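Local coordinates for protein shikimate dehydrogenase (NADP(+)) (Thermotoga maritima, PDB 3U62) that probably catalyses the reversible NADPH-linked reduction of 3-dehydroshikimate to shikimate on the pathway to chorismate and the aromatic amino acids, at residues R17-N20 against E21-R25; V207-A210 against R211-V215. All coordinates share one frame; numbering follows the deposited sequence.

Contact 1: residues R17-N20 against E21-R25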
loop_
_atom_site.group_PDB
_atom_site.type_symbol
_atom_site.label_atom_id
_atom_site.label_comp_id
_atom_site.label_asym_id
_atom_site.label_seq_id
_atom_site.Cartn_x
_atom_site.Cartn_y
_atom_site.Cartn_z
ATOM N N ARG A 17 -4.182 12.064 12.346
ATOM C CA ARG A 17 -4.574 11.831 13.742
ATOM C C ARG A 17 -3.592 10.907 14.466
ATOM O O ARG A 17 -3.249 11.150 15.626
ATOM C CB ARG A 17 -6.003 11.274 13.839
ATOM C CG ARG A 17 -6.163 9.888 13.235
ATOM C CD ARG A 17 -7.436 9.185 13.647
ATOM N NE ARG A 17 -7.479 7.842 13.059
ATOM C CZ ARG A 17 -8.586 7.137 12.841
ATOM N NH1 ARG A 17 -9.775 7.634 13.158
ATOM N NH2 ARG A 17 -8.504 5.930 12.296
ATOM N N LEU A 18 -3.138 9.863 13.774
ATOM C CA LEU A 18 -2.247 8.867 14.364
ATOM C C LEU A 18 -0.831 9.387 14.593
ATOM O O LEU A 18 -0.288 9.225 15.688
ATOM C CB LEU A 18 -2.232 7.580 13.535
ATOM C CG LEU A 18 -3.428 6.647 13.755
ATOM C CD1 LEU A 18 -3.606 5.731 12.556
ATOM C CD2 LEU A 18 -3.274 5.835 15.047
ATOM N N TYR A 19 -0.235 10.005 13.574
ATOM C CA TYR A 19 1.106 10.567 13.720
ATOM C C TYR A 19 1.135 11.700 14.748
ATOM O O TYR A 19 2.070 11.785 15.544
ATOM C CB TYR A 19 1.661 11.050 12.380
ATOM C CG TYR A 19 2.083 9.952 11.424
ATOM C CD1 TYR A 19 1.176 9.412 10.512
ATOM C CD2 TYR A 19 3.394 9.472 11.411
ATOM C CE1 TYR A 19 1.557 8.413 9.621
ATOM C CE2 TYR A 19 3.785 8.471 10.521
ATOM C CZ TYR A 19 2.861 7.948 9.630
ATOM O OH TYR A 19 3.236 6.961 8.748
ATOM N N ASN A 20 0.114 12.557 14.736
ATOM C CA ASN A 20 0.024 13.654 15.702
ATOM C C ASN A 20 -0.151 13.182 17.143
ATOM O O ASN A 20 0.431 13.770 18.061
ATOM C CB ASN A 20 -1.081 14.641 15.322
ATOM C CG ASN A 20 -0.696 15.522 14.150
ATOM O OD1 ASN A 20 0.425 16.026 14.074
ATOM N ND2 ASN A 20 -1.632 15.719 13.228
ATOM N N GLU A 21 -0.954 12.134 17.342
ATOM C CA GLU A 21 -1.102 11.526 18.666
ATOM C C GLU A 21 0.226 10.910 19.104
ATOM O O GLU A 21 0.621 11.029 20.265
ATOM C CB GLU A 21 -2.210 10.464 18.674
ATOM C CG GLU A 21 -2.534 9.900 20.065
ATOM C CD GLU A 21 -3.516 8.732 20.042
ATOM O OE1 GLU A 21 -3.864 8.237 18.944
ATOM O OE2 GLU A 21 -3.947 8.305 21.136
ATOM N N TYR A 22 0.903 10.260 18.159
ATOM C CA TYR A 22 2.204 9.645 18.395
ATOM C C TYR A 22 3.250 10.680 18.815
ATOM O O TYR A 22 3.964 10.475 19.801
ATOM C CB TYR A 22 2.663 8.878 17.149
ATOM C CG TYR A 22 4.119 8.476 17.165
ATOM C CD1 TYR A 22 4.528 7.300 17.787
ATOM C CD2 TYR A 22 5.086 9.273 16.553
ATOM C CE1 TYR A 22 5.865 6.930 17.808
ATOM C CE2 TYR A 22 6.424 8.914 16.568
ATOM C CZ TYR A 22 6.805 7.742 17.195
ATOM O OH TYR A 22 8.127 7.374 17.214
ATOM N N PHE A 23 3.338 11.781 18.067
ATOM C CA PHE A 23 4.281 12.854 18.386
ATOM C C PHE A 23 4.018 13.436 19.773
ATOM O O PHE A 23 4.958 13.664 20.537
ATOM C CB PHE A 23 4.255 13.972 17.336
ATOM C CG PHE A 23 4.711 13.547 15.963
ATOM C CD1 PHE A 23 4.096 14.070 14.827
ATOM C CD2 PHE A 23 5.748 12.631 15.798
ATOM C CE1 PHE A 23 4.505 13.692 13.552
ATOM C CE2 PHE A 23 6.159 12.242 14.527
ATOM C CZ PHE A 23 5.539 12.775 13.401
ATOM N N LYS A 24 2.744 13.670 20.089
ATOM C CA LYS A 24 2.359 14.226 21.384
ATOM C C LYS A 24 2.713 13.285 22.536
ATOM O O LYS A 24 3.260 13.722 23.551
ATOM C CB LYS A 24 0.868 14.583 21.420
ATOM C CG LYS A 24 0.458 15.393 22.646
ATOM C CD LYS A 24 -1.031 15.699 22.657
ATOM C CE LYS A 24 -1.450 16.327 23.979
ATOM N NZ LYS A 24 -2.881 16.757 23.962
ATOM N N ARG A 25 2.403 11.999 22.369
ATOM C CA ARG A 25 2.701 10.986 23.381
ATOM C C ARG A 25 4.211 10.813 23.592
ATOM O O ARG A 25 4.660 10.534 24.706
ATOM C CB ARG A 25 2.032 9.656 23.005
ATOM C CG ARG A 25 2.276 8.492 23.963
ATOM C CD ARG A 25 1.696 8.735 25.350
ATOM N NE ARG A 25 2.073 7.666 26.272
ATOM C CZ ARG A 25 3.234 7.600 26.922
ATOM N NH1 ARG A 25 4.153 8.548 26.771
ATOM N NH2 ARG A 25 3.476 6.581 27.733
#
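Glu21, Tyr22, Phe23 and Lys24 each give their backbone N-H to the carbonyl four residues earlier, Arg17 to Asn20 in turn, in regular alpha-helical fashion; the tightest of the four, Phe23 N to Tyr19 O, measures 2.8 Å with an N-H...O angle of 163°. The same carbonyl also meets the Phe23 side chain. With CG anti to its own carbonyl carbon (chi1 -64°), the phenyl ring leans back along the helix and sets one face over Tyr19 O, which stands 3.1 Å from CD1 and is offset toward the ring's rim. One step further out, Phe23 CE1 rests against Tyr19 CB at 4.1 Å, the point where the two aromatic side chains meet. Replacing Phe23 by an alanine would probably leave Tyr19 CB without this neighbour and open a gap in front of His30, whose ring meets the phenyl edge-to-face. Helix 15-26 connects strands 2-7 and 31-36 in a beta-alpha-beta unit of the substrate-binding domain; large apolar or aromatic residues suit its buried side, where Leu18, Tyr19 and Tyr22 pack on Phe225, Ala229 and Leu233 of helix 222-235. In Tyr22, CG anti to the backbone N (chi1 167°) directs the ring toward Val243 and Phe248 of helix 241-248. The tyrosines also bring a polar end: Tyr19 OH bonds Asn232, and Tyr22 OH bonds the backbone of Ile238 and Asp240. Asn20 ND2 donates a hydrogen bond to the backbone O of Tyr32. The helical backbone puts Glu21 CB 3.3 Å from Arg17 O; beyond it the exposed, extended chain runs against Val247, its carboxylate close to that of Glu250, while Arg17 NE and Glu21 OE1 remain 6.9 Å apart, too far for a salt bridge.

Contact 2: residues V207-A210 against R211-V215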
loop_
_atom_site.group_PDB
_atom_site.type_symbol
_atom_site.label_atom_id
_atom_site.label_comp_id
_atom_site.label_asym_id
_atom_site.label_seq_id
_atom_site.Cartn_x
_atom_site.Cartn_y
_atom_site.Cartn_z
ATOM N N VAL A 207 -13.147 -9.003 1.696
ATOM C CA VAL A 207 -12.751 -9.492 3.018
ATOM C C VAL A 207 -13.913 -10.210 3.710
ATOM O O VAL A 207 -13.737 -11.302 4.259
ATOM C CB VAL A 207 -12.204 -8.335 3.904
ATOM C CG1 VAL A 207 -12.088 -8.753 5.365
ATOM C CG2 VAL A 207 -10.855 -7.856 3.383
ATOM N N VAL A 208 -15.092 -9.592 3.665
ATOM C CA VAL A 208 -16.304 -10.155 4.262
ATOM C C VAL A 208 -16.680 -11.494 3.614
ATOM O O VAL A 208 -17.047 -12.441 4.314
ATOM C CB VAL A 208 -17.488 -9.146 4.202
ATOM C CG1 VAL A 208 -18.789 -9.786 4.679
ATOM C CG2 VAL A 208 -17.175 -7.907 5.035
ATOM N N LYS A 209 -16.574 -11.563 2.288
ATOM C CA LYS A 209 -16.849 -12.794 1.545
ATOM C C LYS A 209 -15.866 -13.900 1.924
ATOM O O LYS A 209 -16.270 -15.047 2.135
ATOM C CB LYS A 209 -16.785 -12.535 0.035
ATOM C CG LYS A 209 -17.376 -13.654 -0.834
ATOM C CD LYS A 209 -18.775 -13.315 -1.330
ATOM C CE LYS A 209 -19.859 -13.724 -0.336
ATOM N NZ LYS A 209 -21.220 -13.358 -0.815
ATOM N N ALA A 210 -14.585 -13.547 2.005
ATOM C CA ALA A 210 -13.532 -14.490 2.376
ATOM C C ALA A 210 -13.788 -15.111 3.748
ATOM O O ALA A 210 -13.537 -16.300 3.955
ATOM C CB ALA A 210 -12.176 -13.810 2.342
ATOM N N ARG A 211 -14.279 -14.294 4.681
ATOM C CA ARG A 211 -14.635 -14.761 6.021
ATOM C C ARG A 211 -15.802 -15.737 5.990
ATOM O O ARG A 211 -15.775 -16.760 6.678
ATOM C CB ARG A 211 -14.960 -13.584 6.940
ATOM C CG ARG A 211 -13.740 -12.841 7.434
ATOM C CD ARG A 211 -14.131 -11.575 8.154
ATOM N NE ARG A 211 -12.971 -10.730 8.418
ATOM C CZ ARG A 211 -13.036 -9.429 8.686
ATOM N NH1 ARG A 211 -14.210 -8.805 8.723
ATOM N NH2 ARG A 211 -11.924 -8.744 8.912
ATOM N N LYS A 212 -16.818 -15.414 5.192
ATOM C CA LYS A 212 -17.973 -16.292 5.007
ATOM C C LYS A 212 -17.563 -17.671 4.488
ATOM O O LYS A 212 -18.189 -18.677 4.830
ATOM C CB LYS A 212 -18.991 -15.660 4.054
ATOM C CG LYS A 212 -19.791 -14.517 4.657
ATOM C CD LYS A 212 -20.867 -14.031 3.700
ATOM C CE LYS A 212 -21.634 -12.859 4.288
ATOM N NZ LYS A 212 -22.589 -12.269 3.307
ATOM N N LEU A 213 -16.509 -17.708 3.674
ATOM C CA LEU A 213 -16.068 -18.945 3.025
ATOM C C LEU A 213 -14.986 -19.701 3.804
ATOM O O LEU A 213 -14.618 -20.821 3.437
ATOM C CB LEU A 213 -15.607 -18.660 1.590
ATOM C CG LEU A 213 -16.653 -18.070 0.633
ATOM C CD1 LEU A 213 -15.989 -17.545 -0.631
ATOM C CD2 LEU A 213 -17.746 -19.080 0.291
ATOM N N GLY A 214 -14.484 -19.088 4.873
ATOM C CA GLY A 214 -13.523 -19.735 5.762
ATOM C C GLY A 214 -12.099 -19.805 5.241
ATOM O O GLY A 214 -11.375 -20.761 5.538
ATOM N N VAL A 215 -11.702 -18.800 4.462
ATOM C CA VAL A 215 -10.329 -18.691 3.966
ATOM C C VAL A 215 -9.374 -18.601 5.161
ATOM O O VAL A 215 -9.603 -17.814 6.082
ATOM C CB VAL A 215 -10.158 -17.473 3.017
ATOM C CG1 VAL A 215 -8.693 -17.243 2.663
ATOM C CG2 VAL A 215 -10.981 -17.666 1.753
#
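Val207 CG1 sits over the centre of the Arg211 guanidinium, 3.5 Å from CZ, so that a methyl group packs on one face of a flat cation. The two side chains run side by side: Val207 places CG1 anti to its backbone N (chi1 167°), while the arginine's straight chain carries its head back one helical turn. A branched aliphatic residue suits the spot because it offers a methyl to the guanidinium and still packs on Ile218 of strand 217-219. Beyond the pair, Lys209 CG touches Leu213 CD1 at 4.1 Å, and Ala210 CB meets Val215 CG2 at the same distance. Alanine's lone methyl probably lets the helix lie close to the sheet, where it touches Val196 and Ile218; Val215 touches Val196 as well.

The backbone holds these groups in place. Arg211 N and Lys212 N bond Val207 O and Val208 O, and Leu213 N reaches Lys209 O. The helix then ends in a Schellman motif: Val215 N bonds Ala210 O at 3.1 Å with an N-H...O angle of 167°, and Gly214 N closes on Arg211 O. Gly214 has phi 77°, a value glycine adopts readily because it has no CB. The turn brings Val215 back over the last coil as helix 205-213 gives way to strand 217-219, within a beta-alpha-beta unit of the parallel sheet.

Further out, Arg211 NH1 forms a salt bridge with Asp203, which probably helps hold the guanidinium against the valine. Lys209 and Lys212 bring their NZ atoms to 4.5 Å, an approach of like charges that probably costs some electrostatic energy, whereas the positive charge of Arg211 is offset by its aspartate, and a flat face, which points no N-H outward, is covered by a methyl.

From the N terminus, strand 2-7 leads into helix 15-26, where contact 1 joins successive turns before the chain goes on to strand 31-36. The chain then completes the mixed sheet of the substrate-binding domain and enters the parallel Rossmann-type sheet. Contact 2 comes late, on helix 205-213 between strands 195-198 and 217-219, the latter at one edge of that sheet. Each contact is local and closes no long loop; they follow in series, neither nested nor crossed. The centres of contact 1 and contact 2 lie about 34 Å apart, and the nearest atoms of contact 1 and contact 2 about 15 Å apart. Contact 1 faces the C-terminal helices 222-235 and 241-248, whereas contact 2 seats its helix on the parallel sheet.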